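Local coordinates for binding domain (Hc) of Paraclostridial Mosquitocidal Protein 1 (Paraclostridium bifermentans, PDB 6HOX) that probably targets host nerve cells as the receptor-binding domain of a clostridial neurotoxin selective for Anopheles mosquitoes, at residues G254-I266 with E315-V329. Residues are numbered along the deposited sequence; the frame is centred on the assembly and turned at random.
Sequences GEPLEYNKSYYMI and EKVKIINKNNVDKYV
An antiparallel strand pairing joins Tyr-263 to Val-317: Tyr-263 N donates to Val-317 O at 2.8 Å, and Val-317 N returns a bond to Tyr-263 O. The axes of the short strands 263-266 and 316-320 cross at 98°. Toward the turn, Asn-260 N still reaches Ile-319 O in a hydrogen bond, and a water links the two segments, donating to Glu-258 O and accepting from the backbone N of Lys-261 and Ile-319. Beyond it, Tyr-259 packs against the loop that leaves strand 316-320 through a type I beta turn, Asn-321 to Asn-324. With CG beside the backbone N (chi1 -70°), its ring lies flat under Val-329, whose CG2 stands 3.7 Å from the centroid of the Tyr-259 ring in a CH-pi contact, nearly on the ring normal. Ile-319 O sits at the ring edge, while Ile-319 CG2 packs against Tyr-259 CE1 at 3.8 Å. Asn-321 ND2 donates to Tyr-259 OH at 3.1 Å, and this oxygen lies in the amide plane of Asn-321; OH also hydrogen-bonds Asp-333 OD2. In this C-terminal receptor-binding region, a beta-trefoil, residues 254-266 meet both the strand and its returning loop: Tyr-259 N binds Lys-327 O at 2.8 Å, and Val-329 N donates to Leu-257 O. Leu-257 CD2 touches both Ile-319 CD1 (3.8 Å) and Val-329 CB. Nearer the surface, Lys-327 NZ makes a salt bridge to Glu-258 OE2 at 3.1 Å.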
loop_
_atom_site.group_PDB
_atom_site.type_symbol
_atom_site.label_atom_id
_atom_site.label_comp_id
_atom_site.label_asym_id
_atom_site.label_seq_id
_atom_site.Cartn_x
_atom_site.Cartn_y
_atom_site.Cartn_z
ATOM N N GLY A 254 -0.632 2.302 -2.955
ATOM C CA GLY A 254 0.837 2.314 -3.009
ATOM C C GLY A 254 1.415 2.156 -4.416
ATOM O O GLY A 254 2.643 1.961 -4.559
ATOM N N GLU A 255 0.548 2.265 -5.435
ATOM C CA GLU A 255 0.923 2.210 -6.850
ATOM C C GLU A 255 1.114 3.624 -7.388
ATOM O O GLU A 255 0.689 4.595 -6.774
ATOM C CB GLU A 255 -0.108 1.390 -7.621
ATOM C CG GLU A 255 -0.272 0.010 -7.005
ATOM C CD GLU A 255 -0.812 -1.054 -7.940
ATOM O OE1 GLU A 255 -1.553 -0.705 -8.874
ATOM O OE2 GLU A 255 -0.498 -2.230 -7.712
ATOM N N PRO A 256 1.874 3.801 -8.487
ATOM C CA PRO A 256 2.153 5.143 -8.998
ATOM C C PRO A 256 0.860 5.915 -9.305
ATOM O O PRO A 256 -0.079 5.356 -9.859
ATOM C CB PRO A 256 2.990 4.875 -10.250
ATOM C CG PRO A 256 3.636 3.532 -9.970
ATOM C CD PRO A 256 2.563 2.745 -9.249
ATOM N N LEU A 257 0.819 7.190 -8.895
ATOM C CA LEU A 257 -0.318 8.058 -9.141
ATOM C C LEU A 257 -0.304 8.423 -10.633
ATOM O O LEU A 257 0.752 8.685 -11.187
ATOM C CB LEU A 257 -0.197 9.290 -8.243
ATOM C CG LEU A 257 -1.402 10.236 -8.236
ATOM C CD1 LEU A 257 -2.625 9.561 -7.628
ATOM C CD2 LEU A 257 -1.077 11.514 -7.475
ATOM N N GLU A 258 -1.460 8.423 -11.293
ATOM C CA GLU A 258 -1.480 8.653 -12.755
ATOM C C GLU A 258 -2.361 9.838 -13.141
ATOM O O GLU A 258 -3.333 10.144 -12.466
ATOM C CB GLU A 258 -2.014 7.441 -13.514
ATOM C CG GLU A 258 -1.202 6.172 -13.300
ATOM C CD GLU A 258 -1.751 4.979 -14.065
ATOM O OE1 GLU A 258 -2.441 5.197 -15.104
ATOM O OE2 GLU A 258 -1.487 3.836 -13.631
ATOM N N TYR A 259 -2.036 10.414 -14.303
ATOM C CA TYR A 259 -2.850 11.394 -14.978
ATOM C C TYR A 259 -3.941 10.689 -15.782
ATOM O O TYR A 259 -3.765 9.566 -16.234
ATOM C CB TYR A 259 -2.014 12.250 -15.931
ATOM C CG TYR A 259 -1.074 13.207 -15.254
ATOM C CD1 TYR A 259 -1.577 14.265 -14.522
ATOM C CD2 TYR A 259 0.308 13.073 -15.353
ATOM C CE1 TYR A 259 -0.742 15.167 -13.889
ATOM C CE2 TYR A 259 1.159 13.965 -14.710
ATOM C CZ TYR A 259 0.627 15.019 -13.982
ATOM O OH TYR A 259 1.420 15.954 -13.382
ATOM N N ASN A 260 -5.067 11.388 -15.942
ATOM C CA ASN A 260 -6.136 10.970 -16.830
ATOM C C ASN A 260 -6.685 9.606 -16.390
ATOM O O ASN A 260 -7.114 8.815 -17.227
ATOM C CB ASN A 260 -5.658 10.948 -18.288
ATOM C CG ASN A 260 -6.792 10.803 -19.276
ATOM O OD1 ASN A 260 -7.847 11.403 -19.091
ATOM N ND2 ASN A 260 -6.606 9.970 -20.291
ATOM N N LYS A 261 -6.736 9.371 -15.076
ATOM C CA LYS A 261 -7.247 8.136 -14.518
ATOM C C LYS A 261 -8.302 8.450 -13.456
ATOM O O LYS A 261 -8.049 9.270 -12.544
ATOM C CB LYS A 261 -6.097 7.333 -13.923
ATOM C CG LYS A 261 -6.492 6.072 -13.168
ATOM C CD LYS A 261 -5.283 5.351 -12.623
ATOM C CE LYS A 261 -5.653 4.154 -11.787
ATOM N NZ LYS A 261 -4.538 3.188 -11.723
ATOM N N SER A 262 -9.479 7.813 -13.590
ATOM C CA SER A 262 -10.616 8.060 -12.689
ATOM C C SER A 262 -10.277 7.604 -11.269
ATOM O O SER A 262 -9.908 6.452 -11.049
ATOM C CB SER A 262 -11.887 7.402 -13.153
ATOM O OG SER A 262 -12.497 8.206 -14.136
ATOM N N TYR A 263 -10.463 8.523 -10.323
ATOM C CA TYR A 263 -10.141 8.288 -8.931
ATOM C C TYR A 263 -11.295 8.769 -8.050
ATOM O O TYR A 263 -12.006 9.697 -8.396
ATOM C CB TYR A 263 -8.891 9.058 -8.492
ATOM C CG TYR A 263 -7.557 8.537 -8.961
ATOM C CD1 TYR A 263 -7.162 7.223 -8.740
ATOM C CD2 TYR A 263 -6.647 9.393 -9.561
ATOM C CE1 TYR A 263 -5.909 6.773 -9.136
ATOM C CE2 TYR A 263 -5.405 8.950 -9.996
ATOM C CZ TYR A 263 -5.024 7.639 -9.763
ATOM O OH TYR A 263 -3.800 7.216 -10.188
ATOM N N TYR A 264 -11.430 8.134 -6.886
ATOM C CA TYR A 264 -12.098 8.729 -5.753
ATOM C C TYR A 264 -11.056 9.499 -4.952
ATOM O O TYR A 264 -9.949 9.008 -4.709
ATOM C CB TYR A 264 -12.785 7.668 -4.885
ATOM C CG TYR A 264 -13.725 6.785 -5.663
ATOM C CD1 TYR A 264 -15.004 7.204 -5.989
ATOM C CD2 TYR A 264 -13.325 5.533 -6.097
ATOM C CE1 TYR A 264 -15.860 6.393 -6.719
ATOM C CE2 TYR A 264 -14.167 4.712 -6.833
ATOM C CZ TYR A 264 -15.437 5.148 -7.156
ATOM O OH TYR A 264 -16.268 4.328 -7.874
ATOM N N MET A 265 -11.436 10.698 -4.525
ATOM C CA MET A 265 -10.547 11.567 -3.818
ATOM C C MET A 265 -11.045 11.652 -2.382
ATOM O O MET A 265 -12.229 11.949 -2.165
ATOM C CB MET A 265 -10.514 12.949 -4.479
ATOM C CG MET A 265 -9.590 13.928 -3.815
ATOM S SD MET A 265 -9.587 15.472 -4.720
ATOM C CE MET A 265 -8.305 16.339 -3.820
ATOM N N ILE A 266 -10.134 11.358 -1.438
ATOM C CA ILE A 266 -10.428 11.158 -0.024
ATOM C C ILE A 266 -9.472 11.983 0.842
ATOM O O ILE A 266 -8.268 12.062 0.593
ATOM C CB ILE A 266 -10.323 9.662 0.319
ATOM C CG1 ILE A 266 -11.410 8.860 -0.399
ATOM C CG2 ILE A 266 -10.338 9.454 1.825
ATOM C CD1 ILE A 266 -11.201 7.364 -0.367
ATOM N N GLU A 315 -18.360 12.173 -6.201
ATOM C CA GLU A 315 -17.659 12.814 -7.300
ATOM C C GLU A 315 -16.417 12.006 -7.659
ATOM O O GLU A 315 -15.511 11.868 -6.835
ATOM C CB GLU A 315 -17.223 14.229 -6.919
ATOM C CG GLU A 315 -18.384 15.145 -6.572
ATOM C CD GLU A 315 -19.320 15.484 -7.718
ATOM O OE1 GLU A 315 -18.963 15.234 -8.885
ATOM O OE2 GLU A 315 -20.397 16.018 -7.434
ATOM N N LYS A 316 -16.370 11.519 -8.900
ATOM C CA LYS A 316 -15.151 10.976 -9.468
ATOM C C LYS A 316 -14.296 12.141 -9.994
ATOM O O LYS A 316 -14.852 13.114 -10.503
ATOM C CB LYS A 316 -15.489 9.988 -10.587
ATOM C CG LYS A 316 -16.330 8.800 -10.140
ATOM C CD LYS A 316 -15.506 7.692 -9.531
ATOM C CE LYS A 316 -14.915 6.768 -10.574
ATOM N NZ LYS A 316 -13.581 6.262 -10.175
ATOM N N VAL A 317 -12.962 12.016 -9.883
ATOM C CA VAL A 317 -12.001 13.035 -10.384
ATOM C C VAL A 317 -10.905 12.391 -11.245
ATOM O O VAL A 317 -10.556 11.222 -11.100
ATOM C CB VAL A 317 -11.367 13.846 -9.237
ATOM C CG1 VAL A 317 -12.415 14.416 -8.300
ATOM C CG2 VAL A 317 -10.347 13.031 -8.443
ATOM N N LYS A 318 -10.338 13.212 -12.126
ATOM C CA LYS A 318 -9.133 12.899 -12.863
ATOM C C LYS A 318 -8.153 14.044 -12.665
ATOM O O LYS A 318 -8.582 15.227 -12.642
ATOM C CB LYS A 318 -9.407 12.787 -14.364
ATOM C CG LYS A 318 -10.093 11.508 -14.794
ATOM C CD LYS A 318 -10.163 11.362 -16.291
ATOM C CE LYS A 318 -10.743 10.031 -16.715
ATOM N NZ LYS A 318 -10.910 9.983 -18.183
ATOM N N ILE A 319 -6.865 13.698 -12.566
ATOM C CA ILE A 319 -5.771 14.666 -12.471
ATOM C C ILE A 319 -5.299 14.918 -13.906
ATOM O O ILE A 319 -5.008 13.986 -14.636
ATOM C CB ILE A 319 -4.631 14.153 -11.556
ATOM C CG1 ILE A 319 -5.141 13.655 -10.200
ATOM C CG2 ILE A 319 -3.559 15.216 -11.397
ATOM C CD1 ILE A 319 -4.125 12.861 -9.392
ATOM N N ILE A 320 -5.260 16.186 -14.310
ATOM C CA ILE A 320 -4.988 16.564 -15.684
ATOM C C ILE A 320 -3.840 17.579 -15.712
ATOM O O ILE A 320 -3.777 18.492 -14.896
ATOM C CB ILE A 320 -6.257 17.138 -16.338
ATOM C CG1 ILE A 320 -7.400 16.122 -16.319
ATOM C CG2 ILE A 320 -5.966 17.617 -17.756
ATOM C CD1 ILE A 320 -7.160 14.942 -17.197
ATOM N N ASN A 321 -2.950 17.406 -16.686
ATOM C CA ASN A 321 -1.798 18.265 -16.875
ATOM C C ASN A 321 -1.394 18.138 -18.338
ATOM O O ASN A 321 -0.864 17.108 -18.736
ATOM C CB ASN A 321 -0.656 17.879 -15.928
ATOM C CG ASN A 321 0.647 18.615 -16.165
ATOM O OD1 ASN A 321 0.693 19.594 -16.909
ATOM N ND2 ASN A 321 1.711 18.163 -15.510
ATOM N N LYS A 322 -1.680 19.175 -19.129
ATOM C CA LYS A 322 -1.404 19.138 -20.562
ATOM C C LYS A 322 0.114 19.212 -20.815
ATOM O O LYS A 322 0.533 18.996 -21.928
ATOM C CB LYS A 322 -2.189 20.239 -21.287
ATOM C CG LYS A 322 -1.600 21.640 -21.211
ATOM C CD LYS A 322 -2.541 22.723 -21.725
ATOM C CE LYS A 322 -3.688 23.023 -20.776
ATOM N NZ LYS A 322 -3.230 23.619 -19.494
ATOM N N ASN A 323 0.927 19.500 -19.787
ATOM C CA ASN A 323 2.388 19.448 -19.915
ATOM C C ASN A 323 2.952 18.166 -19.293
ATOM O O ASN A 323 4.134 18.109 -18.983
ATOM C CB ASN A 323 3.095 20.642 -19.267
ATOM C CG ASN A 323 2.722 21.973 -19.882
ATOM O OD1 ASN A 323 2.422 22.064 -21.070
ATOM N ND2 ASN A 323 2.717 23.011 -19.063
ATOM N N ASN A 324 2.132 17.125 -19.128
ATOM C CA ASN A 324 2.652 15.866 -18.593
ATOM C C ASN A 324 3.715 15.347 -19.560
ATOM O O ASN A 324 3.694 15.702 -20.742
ATOM C CB ASN A 324 1.566 14.808 -18.377
ATOM C CG ASN A 324 0.979 14.306 -19.674
ATOM O OD1 ASN A 324 0.573 15.111 -20.506
ATOM N ND2 ASN A 324 0.927 12.997 -19.849
ATOM N N VAL A 325 4.628 14.513 -19.053
ATOM C CA VAL A 325 5.670 13.916 -19.885
ATOM C C VAL A 325 5.411 12.417 -20.072
ATOM O O VAL A 325 5.805 11.865 -21.079
ATOM C CB VAL A 325 7.081 14.168 -19.328
ATOM C CG1 VAL A 325 7.318 13.565 -17.944
ATOM C CG2 VAL A 325 8.099 13.625 -20.306
ATOM N N ASP A 326 4.804 11.768 -19.073
ATOM C CA ASP A 326 4.294 10.415 -19.197
ATOM C C ASP A 326 3.007 10.343 -18.367
ATOM O O ASP A 326 2.434 11.371 -18.004
ATOM C CB ASP A 326 5.364 9.401 -18.787
ATOM C CG ASP A 326 5.873 9.572 -17.376
ATOM O OD1 ASP A 326 5.201 10.256 -16.597
ATOM O OD2 ASP A 326 6.958 9.042 -17.078
ATOM N N LYS A 327 2.555 9.138 -18.036
ATOM C CA LYS A 327 1.279 8.986 -17.387
ATOM C C LYS A 327 1.383 9.259 -15.881
ATOM O O LYS A 327 0.355 9.319 -15.203
ATOM C CB LYS A 327 0.715 7.584 -17.638
ATOM C CG LYS A 327 1.309 6.460 -16.812
ATOM C CD LYS A 327 0.536 5.176 -16.965
ATOM C CE LYS A 327 1.000 4.089 -16.016
ATOM N NZ LYS A 327 0.093 2.914 -16.072
ATOM N N TYR A 328 2.599 9.445 -15.362
ATOM C CA TYR A 328 2.807 9.455 -13.916
ATOM C C TYR A 328 2.806 10.875 -13.379
ATOM O O TYR A 328 3.361 11.748 -14.009
ATOM C CB TYR A 328 4.122 8.781 -13.551
ATOM C CG TYR A 328 4.153 7.340 -13.967
ATOM C CD1 TYR A 328 3.318 6.419 -13.368
ATOM C CD2 TYR A 328 4.977 6.910 -14.987
ATOM C CE1 TYR A 328 3.342 5.087 -13.732
ATOM C CE2 TYR A 328 5.005 5.586 -15.375
ATOM C CZ TYR A 328 4.187 4.671 -14.742
ATOM O OH TYR A 328 4.192 3.355 -15.110
ATOM N N VAL A 329 2.209 11.042 -12.191
ATOM C CA VAL A 329 2.212 12.293 -11.472
ATOM C C VAL A 329 3.449 12.307 -10.590
ATOM O O VAL A 329 3.687 11.369 -9.855
ATOM C CB VAL A 329 0.941 12.494 -10.631
ATOM C CG1 VAL A 329 0.904 13.884 -10.006
ATOM C CG2 VAL A 329 -0.304 12.230 -11.449
HETATM O O HOH W 1 -6.026 11.005 -12.776
HETATM O O HOH W 2 -14.092 11.056 -5.040
#